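Local coordinates for protein dihydropteroate synthase (Clostridioides difficile, PDB 6PZ2) that catalyses the joining of 6-hydroxymethyl-7,8-dihydropterin diphosphate to p-aminobenzoate, giving 7,8-dihydropteroate, in bacterial folate synthesis, at residues A[6-11]-A[243-248]; A[93-98]-A[117-122]; A[112-117]-A[135-140]; A[172-177]-A[202-207]. One frame throughout, in Å; residues are numbered along the deposited sequence.

Interaction 1: residues A[6-11]-A[243-248]; sequences FDYGKR and VDIVRV. With PT1 (pteroic acid), chain K; SO4 (sulfate ion), chain C; SO4 (sulfate ion), chain B.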
# COMPACT_ATOMS: atom_id res chain seq x y z
N PHE A 6 0.57 24.10 -0.16
CA PHE A 6 -0.19 23.11 -0.89
C PHE A 6 -1.66 23.28 -0.53
O PHE A 6 -1.98 23.70 0.56
CB PHE A 6 0.18 21.68 -0.52
CG PHE A 6 1.60 21.30 -0.82
CD1 PHE A 6 2.18 21.64 -2.03
CD2 PHE A 6 2.33 20.56 0.09
CE1 PHE A 6 3.49 21.29 -2.30
CE2 PHE A 6 3.64 20.21 -0.18
CZ PHE A 6 4.22 20.58 -1.37
N ASP A 7 -2.50 22.81 -1.44
CA ASP A 7 -3.94 22.88 -1.26
C ASP A 7 -4.43 21.66 -0.46
O ASP A 7 -4.95 20.71 -1.04
CB ASP A 7 -4.56 22.97 -2.66
CG ASP A 7 -6.06 23.14 -2.66
OD1 ASP A 7 -6.64 23.09 -3.76
OD2 ASP A 7 -6.62 23.31 -1.56
N TYR A 8 -4.26 21.70 0.86
CA TYR A 8 -4.36 20.49 1.69
C TYR A 8 -5.76 19.88 1.62
O TYR A 8 -6.75 20.59 1.71
CB TYR A 8 -4.02 20.81 3.14
CG TYR A 8 -2.55 21.08 3.31
CD1 TYR A 8 -1.63 20.11 2.96
CD2 TYR A 8 -2.08 22.30 3.78
CE1 TYR A 8 -0.27 20.33 3.11
CE2 TYR A 8 -0.72 22.53 3.93
CZ TYR A 8 0.18 21.54 3.61
OH TYR A 8 1.53 21.75 3.71
N GLY A 9 -5.85 18.57 1.44
CA GLY A 9 -7.18 17.98 1.34
C GLY A 9 -7.55 17.63 -0.09
O GLY A 9 -8.33 16.72 -0.33
N LYS A 10 -6.95 18.31 -1.06
CA LYS A 10 -7.25 17.99 -2.44
C LYS A 10 -6.63 16.64 -2.84
O LYS A 10 -7.22 15.94 -3.65
CB LYS A 10 -6.70 19.08 -3.35
CG LYS A 10 -7.01 18.89 -4.82
CD LYS A 10 -6.09 19.68 -5.71
CE LYS A 10 -6.64 19.81 -7.12
NZ LYS A 10 -5.77 20.66 -7.96
N ARG A 11 -5.44 16.33 -2.34
CA ARG A 11 -4.74 15.10 -2.70
C ARG A 11 -3.57 14.92 -1.72
O ARG A 11 -3.36 15.75 -0.84
CB ARG A 11 -4.22 15.14 -4.14
CG ARG A 11 -3.11 16.15 -4.38
CD ARG A 11 -2.57 16.08 -5.79
NE ARG A 11 -1.56 17.08 -6.15
CZ ARG A 11 -0.24 16.94 -6.05
NH1 ARG A 11 0.54 17.85 -6.62
NH2 ARG A 11 0.29 15.92 -5.39
N VAL A 243 -2.93 11.67 6.61
CA VAL A 243 -1.64 12.21 6.19
C VAL A 243 -1.81 13.02 4.90
O VAL A 243 -2.49 12.59 3.98
CB VAL A 243 -0.59 11.12 6.01
CG1 VAL A 243 0.63 11.68 5.34
CG2 VAL A 243 -0.24 10.45 7.34
N ASP A 244 -1.12 14.16 4.85
CA ASP A 244 -1.19 15.09 3.72
C ASP A 244 0.07 15.01 2.87
O ASP A 244 0.03 15.29 1.68
CB ASP A 244 -1.33 16.52 4.24
CG ASP A 244 -2.71 16.77 4.81
OD1 ASP A 244 -3.67 16.80 4.00
OD2 ASP A 244 -2.83 16.83 6.07
N ILE A 245 1.20 14.72 3.51
CA ILE A 245 2.46 14.76 2.82
C ILE A 245 3.24 13.54 3.28
O ILE A 245 3.34 13.35 4.50
CB ILE A 245 3.27 16.03 3.17
CG1 ILE A 245 2.46 17.32 2.99
CG2 ILE A 245 4.57 16.04 2.38
CD1 ILE A 245 3.18 18.59 3.37
N VAL A 246 3.84 12.81 2.34
CA VAL A 246 4.73 11.71 2.70
C VAL A 246 6.14 12.05 2.22
O VAL A 246 6.32 12.51 1.10
CB VAL A 246 4.27 10.35 2.13
CG1 VAL A 246 3.02 9.87 2.84
CG2 VAL A 246 4.05 10.36 0.63
N ARG A 247 7.11 11.79 3.07
CA ARG A 247 8.50 12.05 2.76
C ARG A 247 9.12 10.70 2.36
O ARG A 247 9.27 9.87 3.24
CB ARG A 247 9.22 12.61 4.00
CG ARG A 247 10.70 12.92 3.86
CD ARG A 247 11.34 13.48 5.12
NE ARG A 247 12.78 13.71 5.07
CZ ARG A 247 13.72 12.78 5.17
NH1 ARG A 247 13.42 11.52 5.43
NH2 ARG A 247 14.99 13.13 5.00
N VAL A 248 9.57 10.55 1.12
CA VAL A 248 9.93 9.26 0.54
C VAL A 248 11.21 9.36 -0.29
O VAL A 248 11.50 10.41 -0.87
CB VAL A 248 8.80 8.69 -0.32
CG1 VAL A 248 7.60 8.34 0.54
CG2 VAL A 248 8.43 9.65 -1.45
C2 PT1 K . 10.81 12.18 9.17
C3 PT1 K . 12.24 12.23 8.89
C5 PT1 K . 12.73 13.57 8.55
N6 PT1 K . 13.08 11.17 8.91
C7 PT1 K . 10.59 14.48 8.83
N9 PT1 K . 11.89 14.60 8.56
C10 PT1 K . 14.39 11.34 8.65
N11 PT1 K . 9.77 15.55 8.80
C12 PT1 K . 14.88 12.62 8.37
C21 PT1 K . 15.53 4.14 11.39
O22 PT1 K . 14.96 3.75 12.42
O1 PT1 K . 10.21 11.02 9.49
N4 PT1 K . 10.05 13.29 9.16
N8 PT1 K . 14.05 13.69 8.28
C13 PT1 K . 15.33 10.16 8.72
N14 PT1 K . 15.29 9.63 10.07
C15 PT1 K . 15.41 8.31 10.35
C16 PT1 K . 15.87 7.38 9.42
C17 PT1 K . 15.00 7.87 11.60
C18 PT1 K . 15.94 6.03 9.77
C19 PT1 K . 15.06 6.52 11.96
C20 PT1 K . 15.53 5.60 11.03
O23 PT1 K . 16.03 3.32 10.62
S SO4 C . -2.26 20.20 -7.70
O1 SO4 C . -2.42 20.75 -6.30
O2 SO4 C . -0.90 19.87 -8.16
O3 SO4 C . -3.02 18.94 -7.80
O4 SO4 C . -2.75 21.18 -8.70
S SO4 B . 16.64 9.47 5.30
O1 SO4 B . 17.34 8.81 6.43
O2 SO4 B . 16.60 10.93 5.53
O3 SO4 B . 15.26 8.95 5.19
O4 SO4 B . 17.37 9.19 4.04
O HOH W 1 -3.54 17.24 1.56
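Gly9 and Asp244 meet through a single water, with no direct hydrogen bond between 6-11 and 243-248. That water accepts from Gly9 N at 2.7 Å and donates to Asp244 OD1 at 2.5 Å and to the carbonyl O of Arg11. Asp244 suits the place because its second oxygen, OD2, takes the N-H of Ile206. Gly9 sits third in a type II turn from Asp7 to Lys10, where its phi of 103° is readily reached without a side chain. The remaining contacts are mostly van der Waals. Tyr8 CD1 lies 3.8 Å from Asp244 CB, the ring and carboxylate planes 65° apart. Ile245 is extended, CD1 anti to CA (chi2 177°), and this methyl touches the edge of Phe6 at CD2 (3.9 Å) and comes within 3.6 Å of Tyr8 OH. Farther along the strand, Arg247 lays the face of its guanidinium on the pterin of pteroic acid, with CZ 3.3 Å from N8, while NE forms a salt bridge with Asp53. The fold is a TIM barrel; here the loop before strand 13-19 packs beside Asp244 and Ile245, and Arg247 of strand 245-248 lines the pterin pocket.

Interaction 2: residues A[93-98]-A[117-122]; sequences DTYKAD and LRKDKN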
# COMPACT_ATOMS: atom_id res chain seq x y z
N ASP A 93 15.97 20.53 5.63
CA ASP A 93 15.91 19.61 6.71
C ASP A 93 17.02 20.03 7.67
O ASP A 93 18.13 19.57 7.54
CB ASP A 93 16.15 18.17 6.22
CG ASP A 93 15.97 17.08 7.26
OD1 ASP A 93 16.33 17.27 8.46
OD2 ASP A 93 15.49 16.01 6.85
N THR A 94 16.72 20.89 8.61
CA THR A 94 17.73 21.29 9.60
C THR A 94 17.02 21.60 10.92
O THR A 94 15.91 22.11 10.88
CB THR A 94 18.51 22.53 9.15
OG1 THR A 94 19.57 22.77 10.07
CG2 THR A 94 17.66 23.78 9.09
N TYR A 95 17.68 21.34 12.04
CA TYR A 95 17.19 21.82 13.31
C TYR A 95 17.99 23.04 13.77
O TYR A 95 17.78 23.52 14.90
CB TYR A 95 17.29 20.74 14.39
CG TYR A 95 18.64 20.10 14.54
CD1 TYR A 95 19.58 20.59 15.43
CD2 TYR A 95 18.94 18.96 13.84
CE1 TYR A 95 20.80 19.95 15.62
CE2 TYR A 95 20.17 18.32 13.98
CZ TYR A 95 21.10 18.83 14.87
OH TYR A 95 22.31 18.19 14.98
N LYS A 96 18.89 23.56 12.93
CA LYS A 96 19.69 24.73 13.33
C LYS A 96 19.12 26.01 12.70
O LYS A 96 18.95 26.11 11.49
CB LYS A 96 21.15 24.51 12.94
CG LYS A 96 21.72 23.20 13.46
CD LYS A 96 23.19 23.05 13.20
CE LYS A 96 23.72 21.67 13.51
NZ LYS A 96 23.23 20.64 12.57
N ALA A 97 18.88 26.99 13.56
CA ALA A 97 18.24 28.24 13.19
C ALA A 97 19.10 29.03 12.19
O ALA A 97 18.56 29.65 11.27
CB ALA A 97 17.96 29.04 14.44
N ASP A 98 20.42 28.98 12.33
CA ASP A 98 21.31 29.74 11.40
C ASP A 98 21.33 29.11 10.01
O ASP A 98 21.37 29.84 9.00
CB ASP A 98 22.75 29.90 11.90
CG ASP A 98 23.40 28.68 12.52
OD1 ASP A 98 24.58 28.79 12.80
OD2 ASP A 98 22.75 27.63 12.75
N LEU A 117 11.35 22.52 16.96
CA LEU A 117 11.68 23.83 17.43
C LEU A 117 12.38 23.72 18.79
O LEU A 117 12.58 24.74 19.37
CB LEU A 117 10.46 24.74 17.56
CG LEU A 117 9.57 24.84 16.33
CD1 LEU A 117 8.39 25.74 16.63
CD2 LEU A 117 10.33 25.38 15.14
N ARG A 118 12.74 22.55 19.27
CA ARG A 118 13.27 22.46 20.64
C ARG A 118 14.80 22.48 20.69
O ARG A 118 15.34 22.53 21.77
CB ARG A 118 12.88 21.14 21.32
CG ARG A 118 11.38 20.89 21.43
CD ARG A 118 10.54 22.05 21.92
NE ARG A 118 9.13 21.73 22.04
CZ ARG A 118 8.63 20.93 22.98
NH1 ARG A 118 9.40 20.57 24.00
NH2 ARG A 118 7.39 20.48 22.88
N LYS A 119 15.53 22.31 19.60
CA LYS A 119 16.96 22.17 19.75
C LYS A 119 17.61 23.55 19.60
O LYS A 119 18.67 23.73 20.12
CB LYS A 119 17.60 21.21 18.73
CG LYS A 119 18.67 20.30 19.32
CD LYS A 119 18.37 19.89 20.75
CE LYS A 119 18.54 18.42 21.09
NZ LYS A 119 17.74 18.07 22.28
N ASP A 120 16.99 24.48 18.92
CA ASP A 120 17.57 25.77 18.76
C ASP A 120 16.54 26.82 19.18
O ASP A 120 15.52 27.01 18.48
CB ASP A 120 18.05 25.97 17.32
CG ASP A 120 18.92 27.20 17.08
OD1 ASP A 120 18.63 28.26 17.67
OD2 ASP A 120 19.84 27.11 16.24
N LYS A 121 16.85 27.55 20.26
CA LYS A 121 15.90 28.53 20.79
C LYS A 121 15.61 29.61 19.75
O LYS A 121 14.56 30.24 19.84
CB LYS A 121 16.39 29.14 22.11
CG LYS A 121 16.74 28.14 23.21
CD LYS A 121 16.68 28.69 24.64
CE LYS A 121 17.65 29.83 24.92
NZ LYS A 121 19.07 29.41 24.93
N ASN A 122 16.46 29.81 18.72
CA ASN A 122 16.16 30.85 17.72
C ASN A 122 15.27 30.38 16.57
O ASN A 122 14.88 31.23 15.71
CB ASN A 122 17.43 31.45 17.11
CG ASN A 122 18.30 32.10 18.17
OD1 ASN A 122 17.81 32.81 19.04
ND2 ASN A 122 19.57 31.77 18.13
O HOH W 2 15.38 23.15 16.65
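Segments 93-98 and 117-122 run in much the same direction where they touch, 32° apart, with the CA atoms of Lys96 and Asp120 5.9 Å from each other. Asp120 carries the polar part. Its CG stands anti to the backbone N (chi1 -169°), beside the start of helix 97-105. There OD2 accepts from Ala97 N at 2.8 Å, the N-H arriving from above the carboxylate plane, while OD1 takes Asn122 N at 2.9 Å in a capping bond ahead of helix 123-129. Ala97, just after the N-cap residue Lys96, is small enough to let the carboxylate come this near, and its CB also rests against Asn122 CB at 3.6 Å. At the other end Tyr95 and Lys119 run alongside each other in the same direction, with Tyr95 CD1 3.9 Å from Lys119 CB; the phenol hydroxyl itself bonds to Glu57. A water joins the two backbones there, donating to Tyr95 O and accepting from Lys119 N. One carboxylate thus serves N-H groups at the approaches to two helices, whose positive ends would be expected to stabilise its charge and partly offset Asp98 OD2, 4.6 Å from Asp120 OD2.

Interaction 3: residues A[112-117]-A[135-140]; sequences NDVWGL and CIMHNQ. With PT1 (pteroic acid), chain K.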
# COMPACT_ATOMS: atom_id res chain seq x y z
N ASN A 112 12.04 22.03 7.75
CA ASN A 112 11.73 20.76 8.27
C ASN A 112 12.58 20.52 9.52
O ASN A 112 13.71 20.04 9.40
CB ASN A 112 11.97 19.70 7.19
CG ASN A 112 11.65 18.30 7.67
OD1 ASN A 112 10.87 18.16 8.61
ND2 ASN A 112 12.24 17.27 7.06
N ASP A 113 12.01 20.73 10.69
CA ASP A 113 12.80 20.64 11.93
C ASP A 113 12.53 19.32 12.66
O ASP A 113 11.50 19.20 13.31
CB ASP A 113 12.44 21.79 12.86
CG ASP A 113 13.31 21.89 14.11
OD1 ASP A 113 14.08 20.94 14.38
OD2 ASP A 113 13.24 22.94 14.77
N VAL A 114 13.50 18.42 12.68
CA VAL A 114 13.33 17.11 13.32
C VAL A 114 13.48 17.20 14.84
O VAL A 114 13.46 16.15 15.47
CB VAL A 114 14.31 16.05 12.78
CG1 VAL A 114 14.13 15.82 11.28
CG2 VAL A 114 15.76 16.38 13.13
N TRP A 115 13.60 18.40 15.40
CA TRP A 115 13.47 18.58 16.86
C TRP A 115 12.28 19.48 17.21
O TRP A 115 12.05 19.79 18.36
CB TRP A 115 14.78 19.11 17.43
CG TRP A 115 15.72 17.99 17.71
CD1 TRP A 115 16.81 17.60 16.99
CD2 TRP A 115 15.58 17.05 18.78
NE1 TRP A 115 17.39 16.49 17.56
CE2 TRP A 115 16.65 16.12 18.65
CE3 TRP A 115 14.66 16.91 19.82
CZ2 TRP A 115 16.80 15.06 19.53
CZ3 TRP A 115 14.85 15.88 20.72
CH2 TRP A 115 15.90 14.97 20.57
N GLY A 116 11.49 19.86 16.22
CA GLY A 116 10.20 20.47 16.52
C GLY A 116 10.34 21.74 17.34
O GLY A 116 9.54 22.00 18.24
N LEU A 117 11.35 22.52 16.96
CA LEU A 117 11.68 23.83 17.43
C LEU A 117 12.38 23.72 18.79
O LEU A 117 12.58 24.74 19.37
CB LEU A 117 10.46 24.74 17.56
CG LEU A 117 9.57 24.84 16.33
CD1 LEU A 117 8.39 25.74 16.63
CD2 LEU A 117 10.33 25.38 15.14
N CYS A 135 7.62 22.30 9.34
CA CYS A 135 7.23 21.02 9.81
C CYS A 135 7.81 20.83 11.21
O CYS A 135 9.02 20.74 11.38
CB CYS A 135 7.70 19.90 8.88
SG CYS A 135 7.25 18.24 9.46
N ILE A 136 6.91 20.63 12.15
CA ILE A 136 7.25 20.38 13.53
C ILE A 136 7.14 18.88 13.78
O ILE A 136 6.05 18.34 13.87
CB ILE A 136 6.30 21.11 14.49
CG1 ILE A 136 6.32 22.62 14.26
CG2 ILE A 136 6.61 20.75 15.93
CD1 ILE A 136 5.40 23.39 15.19
N MET A 137 8.28 18.25 13.97
CA MET A 137 8.32 16.85 14.13
C MET A 137 8.55 16.50 15.60
O MET A 137 9.35 17.13 16.25
CB MET A 137 9.46 16.25 13.29
CG MET A 137 9.35 14.74 13.15
SD MET A 137 10.81 13.92 12.52
CE MET A 137 11.74 13.71 14.04
N HIS A 138 7.85 15.48 16.08
CA HIS A 138 8.01 14.96 17.43
C HIS A 138 9.34 14.22 17.53
O HIS A 138 9.64 13.38 16.68
CB HIS A 138 6.87 14.01 17.83
CG HIS A 138 7.12 13.36 19.14
ND1 HIS A 138 7.68 12.10 19.26
CD2 HIS A 138 6.98 13.84 20.40
CE1 HIS A 138 7.83 11.82 20.54
NE2 HIS A 138 7.41 12.87 21.26
N ASN A 139 10.10 14.43 18.60
CA ASN A 139 11.38 13.71 18.77
C ASN A 139 11.73 13.74 20.26
O ASN A 139 11.31 14.64 20.93
CB ASN A 139 12.50 14.43 18.00
CG ASN A 139 13.77 13.64 17.82
OD1 ASN A 139 13.97 12.57 18.40
ND2 ASN A 139 14.63 14.15 16.95
N GLN A 140 12.50 12.77 20.74
CA GLN A 140 13.01 12.82 22.09
C GLN A 140 14.20 11.86 22.15
O GLN A 140 14.38 11.00 21.25
CB GLN A 140 11.95 12.43 23.13
CG GLN A 140 11.57 10.95 23.11
CD GLN A 140 10.66 10.50 24.23
OE1 GLN A 140 9.83 11.26 24.72
NE2 GLN A 140 10.83 9.25 24.64
C2 PT1 K . 10.81 12.18 9.17
C3 PT1 K . 12.24 12.23 8.89
C5 PT1 K . 12.73 13.57 8.55
N6 PT1 K . 13.08 11.17 8.91
C7 PT1 K . 10.59 14.48 8.83
N9 PT1 K . 11.89 14.60 8.56
C10 PT1 K . 14.39 11.34 8.65
N11 PT1 K . 9.77 15.55 8.80
C12 PT1 K . 14.88 12.62 8.37
C21 PT1 K . 15.53 4.14 11.39
O22 PT1 K . 14.96 3.75 12.42
O1 PT1 K . 10.21 11.02 9.49
N4 PT1 K . 10.05 13.29 9.16
N8 PT1 K . 14.05 13.69 8.28
C13 PT1 K . 15.33 10.16 8.72
N14 PT1 K . 15.29 9.63 10.07
C15 PT1 K . 15.41 8.31 10.35
C16 PT1 K . 15.87 7.38 9.42
C17 PT1 K . 15.00 7.87 11.60
C18 PT1 K . 15.94 6.03 9.77
C19 PT1 K . 15.06 6.52 11.96
C20 PT1 K . 15.53 5.60 11.03
O23 PT1 K . 16.03 3.32 10.62
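The carbonyl O of Asp113 is gripped by two N-H groups: Gly116 N at 3.0 Å, closing a type I turn, and, more weakly, Met137 N at 3.4 Å from the neighbouring strand. Asp113 N in turn donates to Cys135 O at 3.1 Å. The carboxylate of Asp113 folds back on the same turn, OD1 accepting from Trp115 N as an Asx turn and OD2 from Leu117 N, which explains an aspartate here. The turn carries Val114 O to the amide of Asn139, whose ND2 donates at 2.7 Å and 155°, with the acceptor close to the amide plane. These are adjacent parallel strands of a beta-alpha-beta unit in the TIM barrel, 110-113 and 133-137, linked through helix 123-129. Beyond the strand ends the Asn139 amide lies flat over the Trp115 indole, the planes 13° apart and ND2 3.3 Å from CE2; Asn139 CB adds a CH-pi contact over the six-membered ring. Gly116, at positive phi, fits where the chains run closest, its CA 3.6 Å from Ile136 CG2 and near Met137 O. Toward the pocket, Asn112 CG stands anti to the backbone N (chi1 180°), and its amide matches the pterin edge of pteroic acid: OD1 accepts from N11 at 2.8 Å while ND2 donates to N9 at 3.1 Å and also to Asp53. Met137 bends at its last torsion, placing CE against Val114 CB, while its sulfur touches the pterin near N4, and Val114 CG1 touches the pterin at N8 and N9.

Interaction 4: residues A[172-177]-A[202-207]; sequences EKIVLD and LGYPIL. With PT1 (pteroic acid), chain K; SO4 (sulfate ion), chain I.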
# COMPACT_ATOMS: atom_id res chain seq x y z
N GLU A 172 -1.51 28.67 9.85
CA GLU A 172 -1.64 28.03 8.56
C GLU A 172 -0.25 27.60 8.05
O GLU A 172 -0.17 26.97 7.01
CB GLU A 172 -2.29 29.00 7.58
CG GLU A 172 -1.29 30.00 7.07
CD GLU A 172 -1.91 31.29 6.57
OE1 GLU A 172 -2.57 31.97 7.37
OE2 GLU A 172 -1.70 31.61 5.38
N LYS A 173 0.84 27.94 8.73
CA LYS A 173 2.15 27.63 8.19
C LYS A 173 2.66 26.32 8.79
O LYS A 173 3.76 25.90 8.43
CB LYS A 173 3.18 28.69 8.58
CG LYS A 173 2.94 30.06 7.99
CD LYS A 173 2.96 30.05 6.49
CE LYS A 173 2.90 31.46 5.97
NZ LYS A 173 3.51 31.52 4.63
N ILE A 174 1.92 25.78 9.74
CA ILE A 174 2.43 24.64 10.49
C ILE A 174 1.89 23.31 9.93
O ILE A 174 0.71 23.19 9.55
CB ILE A 174 2.10 24.78 11.98
CG1 ILE A 174 2.83 25.99 12.57
CG2 ILE A 174 2.42 23.50 12.75
CD1 ILE A 174 2.33 26.38 13.94
N VAL A 175 2.81 22.36 9.89
CA VAL A 175 2.60 20.98 9.54
C VAL A 175 3.17 20.16 10.70
O VAL A 175 4.26 20.48 11.15
CB VAL A 175 3.33 20.65 8.22
CG1 VAL A 175 3.24 19.17 7.89
CG2 VAL A 175 2.77 21.44 7.05
N LEU A 176 2.48 19.10 11.14
CA LEU A 176 2.98 18.23 12.22
C LEU A 176 3.35 16.84 11.69
O LEU A 176 2.74 16.31 10.76
CB LEU A 176 1.91 18.09 13.30
CG LEU A 176 1.22 19.36 13.78
CD1 LEU A 176 0.14 19.02 14.80
CD2 LEU A 176 2.22 20.33 14.40
N ASP A 177 4.31 16.22 12.36
CA ASP A 177 4.84 14.96 11.97
C ASP A 177 5.18 14.18 13.24
O ASP A 177 5.86 14.72 14.10
CB ASP A 177 6.09 15.15 11.11
CG ASP A 177 6.80 13.87 10.68
OD1 ASP A 177 6.60 12.83 11.33
OD2 ASP A 177 7.58 13.95 9.70
N LEU A 202 -5.90 17.70 16.18
CA LEU A 202 -5.23 18.97 16.44
C LEU A 202 -5.56 19.95 15.31
O LEU A 202 -5.44 21.12 15.53
CB LEU A 202 -3.71 18.80 16.57
CG LEU A 202 -3.26 17.85 17.68
CD1 LEU A 202 -1.76 17.68 17.70
CD2 LEU A 202 -3.74 18.34 19.03
N GLY A 203 -6.04 19.52 14.15
CA GLY A 203 -6.50 20.47 13.13
C GLY A 203 -5.42 20.86 12.12
O GLY A 203 -5.69 21.70 11.27
N TYR A 204 -4.23 20.26 12.15
CA TYR A 204 -3.08 20.69 11.32
C TYR A 204 -2.78 19.63 10.25
O TYR A 204 -3.00 18.44 10.50
CB TYR A 204 -1.82 20.89 12.19
CG TYR A 204 -1.92 22.11 13.08
CD1 TYR A 204 -1.57 23.37 12.61
CD2 TYR A 204 -2.40 22.00 14.37
CE1 TYR A 204 -1.71 24.50 13.40
CE2 TYR A 204 -2.54 23.12 15.18
CZ TYR A 204 -2.21 24.37 14.69
OH TYR A 204 -2.37 25.46 15.50
N PRO A 205 -2.23 20.04 9.10
CA PRO A 205 -1.73 19.12 8.09
C PRO A 205 -0.68 18.18 8.71
O PRO A 205 -0.03 18.55 9.68
CB PRO A 205 -1.10 19.97 6.99
CG PRO A 205 -1.70 21.35 7.19
CD PRO A 205 -1.97 21.42 8.68
N ILE A 206 -0.60 16.94 8.21
CA ILE A 206 0.31 15.94 8.79
C ILE A 206 1.28 15.46 7.72
O ILE A 206 0.89 15.26 6.56
CB ILE A 206 -0.49 14.76 9.38
CG1 ILE A 206 -1.38 15.26 10.54
CG2 ILE A 206 0.40 13.61 9.82
CD1 ILE A 206 -2.52 14.33 10.86
N LEU A 207 2.53 15.29 8.13
CA LEU A 207 3.57 14.77 7.31
C LEU A 207 4.10 13.49 7.95
O LEU A 207 4.28 13.43 9.18
CB LEU A 207 4.69 15.81 7.14
CG LEU A 207 5.80 15.47 6.15
CD1 LEU A 207 6.42 16.74 5.59
CD2 LEU A 207 6.88 14.64 6.81
C2 PT1 K . 10.81 12.18 9.17
C3 PT1 K . 12.24 12.23 8.89
C5 PT1 K . 12.73 13.57 8.55
N6 PT1 K . 13.08 11.17 8.91
C7 PT1 K . 10.59 14.48 8.83
N9 PT1 K . 11.89 14.60 8.56
C10 PT1 K . 14.39 11.34 8.65
N11 PT1 K . 9.77 15.55 8.80
C12 PT1 K . 14.88 12.62 8.37
C21 PT1 K . 15.53 4.14 11.39
O22 PT1 K . 14.96 3.75 12.42
O1 PT1 K . 10.21 11.02 9.49
N4 PT1 K . 10.05 13.29 9.16
N8 PT1 K . 14.05 13.69 8.28
C13 PT1 K . 15.33 10.16 8.72
N14 PT1 K . 15.29 9.63 10.07
C15 PT1 K . 15.41 8.31 10.35
C16 PT1 K . 15.87 7.38 9.42
C17 PT1 K . 15.00 7.87 11.60
C18 PT1 K . 15.94 6.03 9.77
C19 PT1 K . 15.06 6.52 11.96
C20 PT1 K . 15.53 5.60 11.03
O23 PT1 K . 16.03 3.32 10.62
S SO4 I . 2.78 35.04 3.68
O1 SO4 I . 3.59 36.27 3.50
O2 SO4 I . 3.54 34.10 4.53
O3 SO4 I . 2.46 34.45 2.35
O4 SO4 I . 1.54 35.34 4.43
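The seam that closes the TIM barrel joins strand 174-177 to the run into strand 207-208, the outermost strands of the order, by a bridge between Leu176 and Ile206. Leu176 N donates to Pro205 O at 3.0 Å and 172°, and Leu207 N returns a bond to Leu176 O at 2.8 Å. Proline, which lacks an N-H, suits a position whose carbonyl is what bonds across the seam; its CD lies near Ile174 O and its CB against Val175 CG2. Ile206 N turns instead to Asp244. On one side of the seam the Leu176 side chain packs toward helix 149-166, against Phe157, with its CD1 3.7 Å from Leu202 CD1 and its CG 3.8 Å from Tyr204 CB. On the other, Val175 CG1 meets Leu207 CB at 3.7 Å. Asp177 ends the strand with CG anti to the backbone N (chi1 177°), and OD2 accepts from pterin N11 at 2.9 Å and lies 2.6 Å from N4, while OD1 takes Gly179 N. Backbone bonds and branched apolar side chains therefore hold the seam shut, and the second-shell bond from Gly179 steadies an acid whose other oxygen accepts from the pterin amino group.

In the fold
The chain opens with 6-11, which waits until 243-248, near the end of the barrel, to close interaction 1; the other three contacts all fall within that long loop. Interaction 2 begins at 93-98, but before 117-122 completes it the chain has entered 112-117, so interactions 2 and 3 cross and share Leu117. Once 135-140 closes interaction 3, interaction 4 follows in series, from 172-177 to 202-207. Interactions 2 and 3 tie neighbouring beta-alpha units together, interaction 4 joins the end strands, and interaction 1 packs the N-terminal loop on the last strand. Interactions 1, 3 and 4 each supply residues that touch pteroic acid, and Asp93 of interaction 2 does too.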